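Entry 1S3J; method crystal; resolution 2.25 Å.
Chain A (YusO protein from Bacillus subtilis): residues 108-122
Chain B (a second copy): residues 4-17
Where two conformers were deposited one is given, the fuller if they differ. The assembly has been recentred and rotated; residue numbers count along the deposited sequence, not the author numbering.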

ATOM      1  N   VAL A 108      -8.659 -16.604  -2.164  1.00 43.36           N
ATOM      2  CA  VAL A 108      -7.964 -15.415  -1.711  1.00 42.66           C
ATOM      3  C   VAL A 108      -8.855 -14.168  -1.922  1.00 42.59           C
ATOM      4  O   VAL A 108      -8.979 -13.325  -1.033  1.00 41.87           O
ATOM      5  CB  VAL A 108      -6.614 -15.253  -2.442  1.00 42.62           C
ATOM      6  CG1 VAL A 108      -5.973 -13.900  -2.132  1.00 41.83           C
ATOM      7  CG2 VAL A 108      -5.648 -16.387  -2.060  1.00 42.09           C
ATOM      8  N   LEU A 109      -9.486 -14.069  -3.087  1.00 42.09           N
ATOM      9  CA  LEU A 109     -10.299 -12.895  -3.415  1.00 42.44           C
ATOM     10  C   LEU A 109     -11.551 -12.799  -2.510  1.00 42.05           C
ATOM     11  O   LEU A 109     -11.905 -11.715  -2.041  1.00 41.30           O
ATOM     12  CB  LEU A 109     -10.710 -12.932  -4.889  1.00 42.63           C
ATOM     13  CG  LEU A 109     -11.085 -11.604  -5.555  1.00 44.38           C
ATOM     14  CD1 LEU A 109      -9.847 -10.750  -5.834  1.00 45.30           C
ATOM     15  CD2 LEU A 109     -11.864 -11.871  -6.854  1.00 45.08           C
ATOM     16  N   ALA A 110     -12.202 -13.937  -2.272  1.00 41.42           N
ATOM     17  CA  ALA A 110     -13.368 -13.994  -1.396  1.00 41.19           C
ATOM     18  C   ALA A 110     -12.979 -13.593   0.015  1.00 41.15           C
ATOM     19  O   ALA A 110     -13.714 -12.864   0.662  1.00 41.60           O
ATOM     20  CB  ALA A 110     -14.004 -15.388  -1.416  1.00 40.99           C
ATOM     21  N   GLY A 111     -11.821 -14.057   0.482  1.00 41.24           N
ATOM     22  CA  GLY A 111     -11.263 -13.607   1.740  1.00 41.56           C
ATOM     23  C   GLY A 111     -11.114 -12.089   1.810  1.00 42.12           C
ATOM     24  O   GLY A 111     -11.490 -11.468   2.817  1.00 42.52           O
ATOM     25  N   ARG A 112     -10.564 -11.492   0.749  1.00 42.09           N
ATOM     26  CA  ARG A 112     -10.397 -10.035   0.663  1.00 42.21           C
ATOM     27  C   ARG A 112     -11.741  -9.305   0.626  1.00 42.10           C
ATOM     28  O   ARG A 112     -11.879  -8.221   1.190  1.00 41.70           O
ATOM     29  CB  ARG A 112      -9.607  -9.620  -0.586  1.00 41.97           C
ATOM     30  CG  ARG A 112      -8.122  -9.917  -0.546  1.00 43.36           C
ATOM     31  CD  ARG A 112      -7.405  -9.550  -1.851  1.00 44.30           C
ATOM     32  NE  ARG A 112      -6.019  -9.125  -1.637  1.00 45.02           N
ATOM     33  CZ  ARG A 112      -5.595  -7.873  -1.576  1.00 46.70           C
ATOM     34  NH1 ARG A 112      -6.434  -6.855  -1.706  1.00 48.94           N
ATOM     35  NH2 ARG A 112      -4.314  -7.625  -1.375  1.00 48.01           N
ATOM     36  N   LYS A 113     -12.708  -9.893  -0.072  1.00 41.87           N
ATOM     37  CA  LYS A 113     -14.010  -9.272  -0.252  1.00 42.30           C
ATOM     38  C   LYS A 113     -14.723  -9.236   1.101  1.00 41.62           C
ATOM     39  O   LYS A 113     -15.244  -8.207   1.493  1.00 41.30           O
ATOM     40  CB  LYS A 113     -14.834 -10.042  -1.299  1.00 42.70           C
ATOM     41  CG  LYS A 113     -16.323  -9.707  -1.344  1.00 44.89           C
ATOM     42  CD  LYS A 113     -17.089 -10.590  -2.350  1.00 47.35           C
ATOM     43  CE  LYS A 113     -18.453  -9.988  -2.691  1.00 48.91           C
ATOM     44  NZ  LYS A 113     -19.007  -9.163  -1.567  1.00 49.42           N
ATOM     45  N   ALA A 114     -14.694 -10.359   1.814  1.00 40.74           N
ATOM     46  CA  ALA A 114     -15.346 -10.489   3.094  1.00 40.01           C
ATOM     47  C   ALA A 114     -14.789  -9.507   4.114  1.00 39.71           C
ATOM     48  O   ALA A 114     -15.545  -8.971   4.916  1.00 39.02           O
ATOM     49  CB  ALA A 114     -15.226 -11.922   3.603  1.00 40.50           C
ATOM     50  N   ILE A 115     -13.480  -9.268   4.088  1.00 39.42           N
ATOM     51  CA  ILE A 115     -12.875  -8.240   4.951  1.00 39.40           C
ATOM     52  C   ILE A 115     -13.382  -6.826   4.616  1.00 39.17           C
ATOM     53  O   ILE A 115     -13.793  -6.075   5.498  1.00 38.54           O
ATOM     54  CB  ILE A 115     -11.336  -8.282   4.855  1.00 39.33           C
ATOM     55  CG1 ILE A 115     -10.797  -9.436   5.699  1.00 39.58           C
ATOM     56  CG2 ILE A 115     -10.714  -6.960   5.324  1.00 40.08           C
ATOM     57  CD1 ILE A 115      -9.352  -9.828   5.406  1.00 39.37           C
HETATM   58  N   MSE A 116     -13.356  -6.473   3.342  1.00 39.56           N
HETATM   59  CA  MSE A 116     -13.787  -5.146   2.894  1.00 40.22           C
HETATM   60  C   MSE A 116     -15.245  -4.907   3.230  1.00 40.08           C
HETATM   61  O   MSE A 116     -15.609  -3.839   3.692  1.00 39.24           O
HETATM   62  CB  MSE A 116     -13.585  -4.989   1.377  1.00 40.81           C
HETATM   63  CG  MSE A 116     -13.847  -3.569   0.859  1.00 43.36           C
HETATM   64 SE   MSE A 116     -12.725  -2.209   1.717  0.79 50.00          SE
HETATM   65  CE  MSE A 116     -11.104  -3.178   1.895  1.00 46.06           C
ATOM     66  N   ALA A 117     -16.067  -5.933   3.014  1.00 40.59           N
ATOM     67  CA  ALA A 117     -17.511  -5.832   3.168  1.00 41.02           C
ATOM     68  C   ALA A 117     -17.931  -5.675   4.625  1.00 40.94           C
ATOM     69  O   ALA A 117     -19.047  -5.256   4.881  1.00 41.15           O
ATOM     70  CB  ALA A 117     -18.217  -7.052   2.540  1.00 41.33           C
ATOM     71  N   ARG A 118     -17.060  -6.011   5.572  1.00 40.89           N
ATOM     72  CA  ARG A 118     -17.344  -5.732   6.980  1.00 41.28           C
ATOM     73  C   ARG A 118     -17.304  -4.235   7.229  1.00 40.12           C
ATOM     74  O   ARG A 118     -18.074  -3.709   8.024  1.00 40.10           O
ATOM     75  CB  ARG A 118     -16.354  -6.430   7.917  1.00 42.17           C
ATOM     76  CG  ARG A 118     -16.648  -7.913   8.124  1.00 45.34           C
ATOM     77  CD  ARG A 118     -16.004  -8.548   9.371  1.00 48.74           C
ATOM     78  NE  ARG A 118     -15.018  -7.696  10.042  1.00 52.20           N
ATOM     79  CZ  ARG A 118     -13.719  -7.618   9.720  1.00 55.65           C
ATOM     80  NH1 ARG A 118     -13.215  -8.324   8.710  1.00 55.53           N
ATOM     81  NH2 ARG A 118     -12.915  -6.812  10.412  1.00 57.13           N
ATOM     82  N   TYR A 119     -16.397  -3.552   6.547  1.00 39.04           N
ATOM     83  CA  TYR A 119     -16.325  -2.102   6.638  1.00 38.31           C
ATOM     84  C   TYR A 119     -17.435  -1.459   5.826  1.00 37.21           C
ATOM     85  O   TYR A 119     -18.148  -0.619   6.333  1.00 37.43           O
ATOM     86  CB  TYR A 119     -14.958  -1.590   6.207  1.00 38.22           C
ATOM     87  CG  TYR A 119     -13.843  -2.076   7.082  1.00 38.39           C
ATOM     88  CD1 TYR A 119     -13.382  -1.318   8.148  1.00 40.92           C
ATOM     89  CD2 TYR A 119     -13.245  -3.303   6.846  1.00 39.74           C
ATOM     90  CE1 TYR A 119     -12.348  -1.791   8.960  1.00 42.25           C
ATOM     91  CE2 TYR A 119     -12.223  -3.779   7.642  1.00 39.74           C
ATOM     92  CZ  TYR A 119     -11.780  -3.031   8.694  1.00 42.62           C
ATOM     93  OH  TYR A 119     -10.753  -3.517   9.473  1.00 45.03           O
ATOM     94  N   LEU A 120     -17.618  -1.903   4.591  1.00 36.38           N
ATOM     95  CA  LEU A 120     -18.565  -1.276   3.672  1.00 35.19           C
ATOM     96  C   LEU A 120     -20.011  -1.399   4.126  1.00 34.68           C
ATOM     97  O   LEU A 120     -20.841  -0.566   3.770  1.00 33.72           O
ATOM     98  CB  LEU A 120     -18.417  -1.869   2.267  1.00 35.13           C
ATOM     99  CG  LEU A 120     -17.069  -1.579   1.607  1.00 35.75           C
ATOM    100  CD1 LEU A 120     -16.981  -2.232   0.224  1.00 36.01           C
ATOM    101  CD2 LEU A 120     -16.797  -0.073   1.528  1.00 35.45           C
ATOM    102  N   SER A 121     -20.314  -2.419   4.927  1.00 33.87           N
ATOM    103  CA  SER A 121     -21.678  -2.650   5.362  1.00 33.84           C
ATOM    104  C   SER A 121     -22.222  -1.576   6.323  1.00 33.26           C
ATOM    105  O   SER A 121     -23.430  -1.522   6.522  1.00 33.18           O
ATOM    106  CB  SER A 121     -21.829  -4.041   5.973  1.00 34.21           C
ATOM    107  OG  SER A 121     -21.033  -4.169   7.132  1.00 36.86           O
ATOM    108  N   PHE A 122     -21.340  -0.737   6.894  1.00 32.17           N
ATOM    109  CA  PHE A 122     -21.728   0.417   7.699  1.00 31.53           C
ATOM    110  C   PHE A 122     -22.215   1.584   6.837  1.00 29.98           C
ATOM    111  O   PHE A 122     -22.698   2.568   7.368  1.00 29.65           O
ATOM    112  CB  PHE A 122     -20.541   0.927   8.529  1.00 32.45           C
ATOM    113  CG  PHE A 122     -20.155   0.026   9.681  1.00 35.44           C
ATOM    114  CD1 PHE A 122     -20.690   0.227  10.949  1.00 38.24           C
ATOM    115  CD2 PHE A 122     -19.245  -1.003   9.501  1.00 37.39           C
ATOM    116  CE1 PHE A 122     -20.313  -0.592  12.015  1.00 40.37           C
ATOM    117  CE2 PHE A 122     -18.883  -1.835  10.562  1.00 38.67           C
ATOM    118  CZ  PHE A 122     -19.410  -1.626  11.813  1.00 38.89           C
TER
ATOM    119  N   ALA B   4     -26.301  -5.450  -3.519  1.00 46.96           N
ATOM    120  CA  ALA B   4     -25.432  -4.868  -2.509  1.00 46.66           C
ATOM    121  C   ALA B   4     -24.071  -5.574  -2.456  1.00 46.49           C
ATOM    122  O   ALA B   4     -23.042  -4.941  -2.253  1.00 45.69           O
ATOM    123  CB  ALA B   4     -26.110  -4.901  -1.146  1.00 46.14           C
ATOM    124  N   ASP B   5     -24.083  -6.891  -2.643  1.00 46.70           N
ATOM    125  CA  ASP B   5     -22.867  -7.702  -2.534  1.00 46.62           C
ATOM    126  C   ASP B   5     -21.999  -7.578  -3.806  1.00 46.10           C
ATOM    127  O   ASP B   5     -20.776  -7.552  -3.708  1.00 46.21           O
ATOM    128  CB  ASP B   5     -23.177  -9.153  -2.135  0.52 46.86           C
ATOM    129  CG  ASP B   5     -23.369  -9.311  -0.618  0.52 47.13           C
ATOM    130  OD1 ASP B   5     -22.389  -9.626   0.094  0.52 48.38           O
ATOM    131  OD2 ASP B   5     -24.461  -9.129  -0.044  0.52 47.52           O
ATOM    132  N   GLN B   6     -22.619  -7.446  -4.970  1.00 44.96           N
ATOM    133  CA  GLN B   6     -21.889  -7.065  -6.177  1.00 44.92           C
ATOM    134  C   GLN B   6     -21.268  -5.656  -6.101  1.00 44.40           C
ATOM    135  O   GLN B   6     -20.140  -5.472  -6.528  1.00 44.38           O
ATOM    136  CB  GLN B   6     -22.777  -7.194  -7.427  1.00 45.12           C
ATOM    137  CG  GLN B   6     -22.218  -6.530  -8.724  1.00 47.30           C
ATOM    138  CD  GLN B   6     -20.963  -7.227  -9.314  1.00 48.98           C
ATOM    139  OE1 GLN B   6     -19.922  -7.331  -8.656  1.00 50.10           O
ATOM    140  NE2 GLN B   6     -21.072  -7.681 -10.558  1.00 49.48           N
ATOM    141  N   LEU B   7     -21.986  -4.667  -5.568  1.00 43.65           N
ATOM    142  CA  LEU B   7     -21.423  -3.320  -5.425  1.00 43.17           C
ATOM    143  C   LEU B   7     -20.142  -3.372  -4.592  1.00 42.76           C
ATOM    144  O   LEU B   7     -19.130  -2.790  -4.969  1.00 42.02           O
ATOM    145  CB  LEU B   7     -22.408  -2.364  -4.755  1.00 42.73           C
ATOM    146  CG  LEU B   7     -23.554  -1.829  -5.600  1.00 42.05           C
ATOM    147  CD1 LEU B   7     -24.512  -1.058  -4.704  1.00 42.20           C
ATOM    148  CD2 LEU B   7     -23.060  -0.937  -6.718  1.00 41.72           C
HETATM  149  N   MSE B   8     -20.215  -4.072  -3.464  1.00 42.71           N
HETATM  150  CA  MSE B   8     -19.079  -4.255  -2.559  1.00 42.88           C
HETATM  151  C   MSE B   8     -17.965  -5.007  -3.271  1.00 41.60           C
HETATM  152  O   MSE B   8     -16.783  -4.774  -3.020  1.00 41.18           O
HETATM  153  CB  MSE B   8     -19.518  -4.994  -1.272  1.00 43.41           C
HETATM  154  CG  MSE B   8     -20.416  -4.142  -0.377  1.00 46.69           C
HETATM  155 SE   MSE B   8     -20.785  -4.821   1.453  0.86 55.67          SE
HETATM  156  CE  MSE B   8     -22.396  -5.910   1.082  1.00 54.63           C
ATOM    157  N   SER B   9     -18.349  -5.888  -4.183  1.00 40.88           N
ATOM    158  CA  SER B   9     -17.382  -6.557  -5.058  1.00 40.46           C
ATOM    159  C   SER B   9     -16.717  -5.611  -6.070  1.00 39.61           C
ATOM    160  O   SER B   9     -15.500  -5.696  -6.256  1.00 40.00           O
ATOM    161  CB  SER B   9     -18.012  -7.747  -5.783  1.00 40.36           C
ATOM    162  OG  SER B   9     -16.996  -8.630  -6.207  1.00 41.01           O
ATOM    163  N   ASP B  10     -17.481  -4.720  -6.710  1.00 38.19           N
ATOM    164  CA  ASP B  10     -16.890  -3.754  -7.650  1.00 37.81           C
ATOM    165  C   ASP B  10     -15.993  -2.767  -6.908  1.00 37.20           C
ATOM    166  O   ASP B  10     -14.955  -2.386  -7.403  1.00 37.03           O
ATOM    167  CB  ASP B  10     -17.937  -2.933  -8.411  1.00 37.38           C
ATOM    168  CG  ASP B  10     -18.895  -3.780  -9.233  1.00 38.30           C
ATOM    169  OD1 ASP B  10     -18.626  -4.970  -9.507  1.00 37.55           O
ATOM    170  OD2 ASP B  10     -19.970  -3.308  -9.653  1.00 40.75           O
ATOM    171  N   ILE B  11     -16.427  -2.344  -5.727  1.00 37.35           N
ATOM    172  CA  ILE B  11     -15.679  -1.403  -4.910  1.00 37.01           C
ATOM    173  C   ILE B  11     -14.331  -2.003  -4.561  1.00 37.40           C
ATOM    174  O   ILE B  11     -13.307  -1.346  -4.708  1.00 37.24           O
ATOM    175  CB  ILE B  11     -16.467  -1.044  -3.642  1.00 36.90           C
ATOM    176  CG1 ILE B  11     -17.569  -0.030  -3.978  1.00 35.57           C
ATOM    177  CG2 ILE B  11     -15.531  -0.489  -2.562  1.00 36.98           C
ATOM    178  CD1 ILE B  11     -18.715  -0.029  -3.033  1.00 33.33           C
ATOM    179  N   GLN B  12     -14.335  -3.267  -4.147  1.00 38.11           N
ATOM    180  CA  GLN B  12     -13.107  -3.982  -3.777  1.00 38.70           C
ATOM    181  C   GLN B  12     -12.135  -4.012  -4.932  1.00 38.43           C
ATOM    182  O   GLN B  12     -10.951  -3.760  -4.760  1.00 38.88           O
ATOM    183  CB  GLN B  12     -13.440  -5.410  -3.290  1.00 39.69           C
ATOM    184  CG  GLN B  12     -12.272  -6.388  -3.132  1.00 42.38           C
ATOM    185  CD  GLN B  12     -11.132  -5.850  -2.287  1.00 46.48           C
ATOM    186  OE1 GLN B  12      -9.972  -6.268  -2.461  1.00 49.17           O
ATOM    187  NE2 GLN B  12     -11.445  -4.927  -1.370  1.00 48.91           N
ATOM    188  N   LEU B  13     -12.633  -4.279  -6.127  1.00 38.00           N
ATOM    189  CA  LEU B  13     -11.770  -4.409  -7.280  1.00 37.51           C
ATOM    190  C   LEU B  13     -11.228  -3.046  -7.742  1.00 36.71           C
ATOM    191  O   LEU B  13     -10.087  -2.953  -8.218  1.00 35.70           O
ATOM    192  CB  LEU B  13     -12.510  -5.147  -8.396  1.00 38.10           C
ATOM    193  CG  LEU B  13     -12.936  -6.570  -7.983  1.00 40.86           C
ATOM    194  CD1 LEU B  13     -13.955  -7.180  -8.966  1.00 42.78           C
ATOM    195  CD2 LEU B  13     -11.699  -7.470  -7.827  1.00 43.04           C
ATOM    196  N   SER B  14     -12.034  -1.993  -7.586  1.00 35.06           N
ATOM    197  CA  SER B  14     -11.544  -0.639  -7.842  1.00 34.06           C
ATOM    198  C   SER B  14     -10.474  -0.239  -6.807  1.00 33.81           C
ATOM    199  O   SER B  14      -9.444   0.329  -7.170  1.00 33.24           O
ATOM    200  CB  SER B  14     -12.696   0.364  -7.861  1.00 33.53           C
ATOM    201  OG  SER B  14     -13.711  -0.044  -8.760  1.00 32.46           O
ATOM    202  N   LEU B  15     -10.699  -0.564  -5.533  1.00 33.91           N
ATOM    203  CA  LEU B  15      -9.737  -0.233  -4.474  1.00 34.12           C
ATOM    204  C   LEU B  15      -8.441  -0.985  -4.677  1.00 34.85           C
ATOM    205  O   LEU B  15      -7.361  -0.416  -4.492  1.00 35.11           O
ATOM    206  CB  LEU B  15     -10.296  -0.527  -3.077  1.00 33.82           C
ATOM    207  CG  LEU B  15     -11.455   0.380  -2.671  1.00 33.44           C
ATOM    208  CD1 LEU B  15     -12.088  -0.071  -1.360  1.00 34.68           C
ATOM    209  CD2 LEU B  15     -11.009   1.815  -2.557  1.00 33.81           C
ATOM    210  N   GLN B  16      -8.546  -2.244  -5.089  1.00 35.17           N
ATOM    211  CA  GLN B  16      -7.375  -3.065  -5.354  1.00 36.09           C
ATOM    212  C   GLN B  16      -6.559  -2.491  -6.500  1.00 35.84           C
ATOM    213  O   GLN B  16      -5.331  -2.421  -6.398  1.00 36.79           O
ATOM    214  CB  GLN B  16      -7.750  -4.522  -5.644  1.00 36.22           C
ATOM    215  CG  GLN B  16      -6.611  -5.375  -6.279  1.00 39.38           C
ATOM    216  CD  GLN B  16      -5.489  -5.699  -5.308  1.00 41.66           C
ATOM    217  OE1 GLN B  16      -5.742  -5.961  -4.142  1.00 43.63           O
ATOM    218  NE2 GLN B  16      -4.248  -5.692  -5.796  1.00 44.95           N
ATOM    219  N   ALA B  17      -7.213  -2.069  -7.575  1.00 34.91           N
ATOM    220  CA  ALA B  17      -6.474  -1.484  -8.702  1.00 34.59           C
ATOM    221  C   ALA B  17      -5.871  -0.128  -8.319  1.00 34.38           C
ATOM    222  O   ALA B  17      -4.811   0.221  -8.805  1.00 34.43           O
ATOM    223  CB  ALA B  17      -7.371  -1.343  -9.917  1.00 34.18           C
TER

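The shortest approach between the two helices is a polar pair that is not a hydrogen bond: A:Arg112 NH1 lies 2.7 Å from B:Gln16 OE1, but the oxygen sits over one face of the guanidinium, whereas the N-H bonds lie in the plane of that group. The angle is therefore poor despite the short distance. B:Gln12 OE1 lies at the guanidinium edge, near its plane, yet stands farther off, with A:Arg112 NH1 to B:Gln12 OE1 at 3.7 Å. The amide nitrogen of B:Gln16 is hydrogen-bonded elsewhere in the structure.

The helices, one from each copy of YusO, cross at 107°, with their axes 9.7 Å apart at closest approach. The two stretches together bury 667 Å², both sides summed. The backbones come nearest at A:Ala117 and B:Met8, whose CA atoms are 6.1 Å apart; A:Lys113 CA and B:Gln12 CA follow at 6.4 Å.

Both methionines are selenomethionines. The CA-to-CB bond of B:Met8 points toward chain A, and its selenium settles against the small side chain of A:Ala117, with B:Met8 SE to A:Ala117 CB at 3.6 Å. The same atom reaches A:Leu120, at 3.9 Å from B:Met8 SE to A:Leu120 CB. A:Leu120 also packs on B:Ile11, with A:Leu120 CD1 3.6 Å from B:Ile11 CG2; both residues are buried. On A:Met116, the selenium meets B:Leu15 (A:Met116 SE to B:Leu15 CD1, 3.8 Å), while A:Met116 CB lies 3.5 Å from B:Gln12 NE2. B:Gln12 thus packs its amide against aliphatic carbon as well as lying near the arginine.

The CA-to-CB bond of A:Lys113 points sideways to chain B, but its extended chain, t through chi1, chi2 and chi3, carries the ammonium to it. On the way its aliphatic part passes B:Ser9, with A:Lys113 CE 3.8 Å from B:Ser9 CB. At the end, A:Lys113 NZ donates a weak hydrogen bond to B:Asp5 O at 3.2 Å and forms a long salt bridge, A:Lys113 NZ to B:Asp5 OD1 at 3.8 Å. B:Asp5 O also accepts the helical hydrogen bond from B:Ser9 N at 3.0 Å, so the lysine joins an acceptor already in use.

A looser apolar contact, A:Leu109 CD1 to B:Leu13 CD2 at 4.3 Å, involves two leucines whose CA-to-CB bonds point sideways and whose ends come nearer.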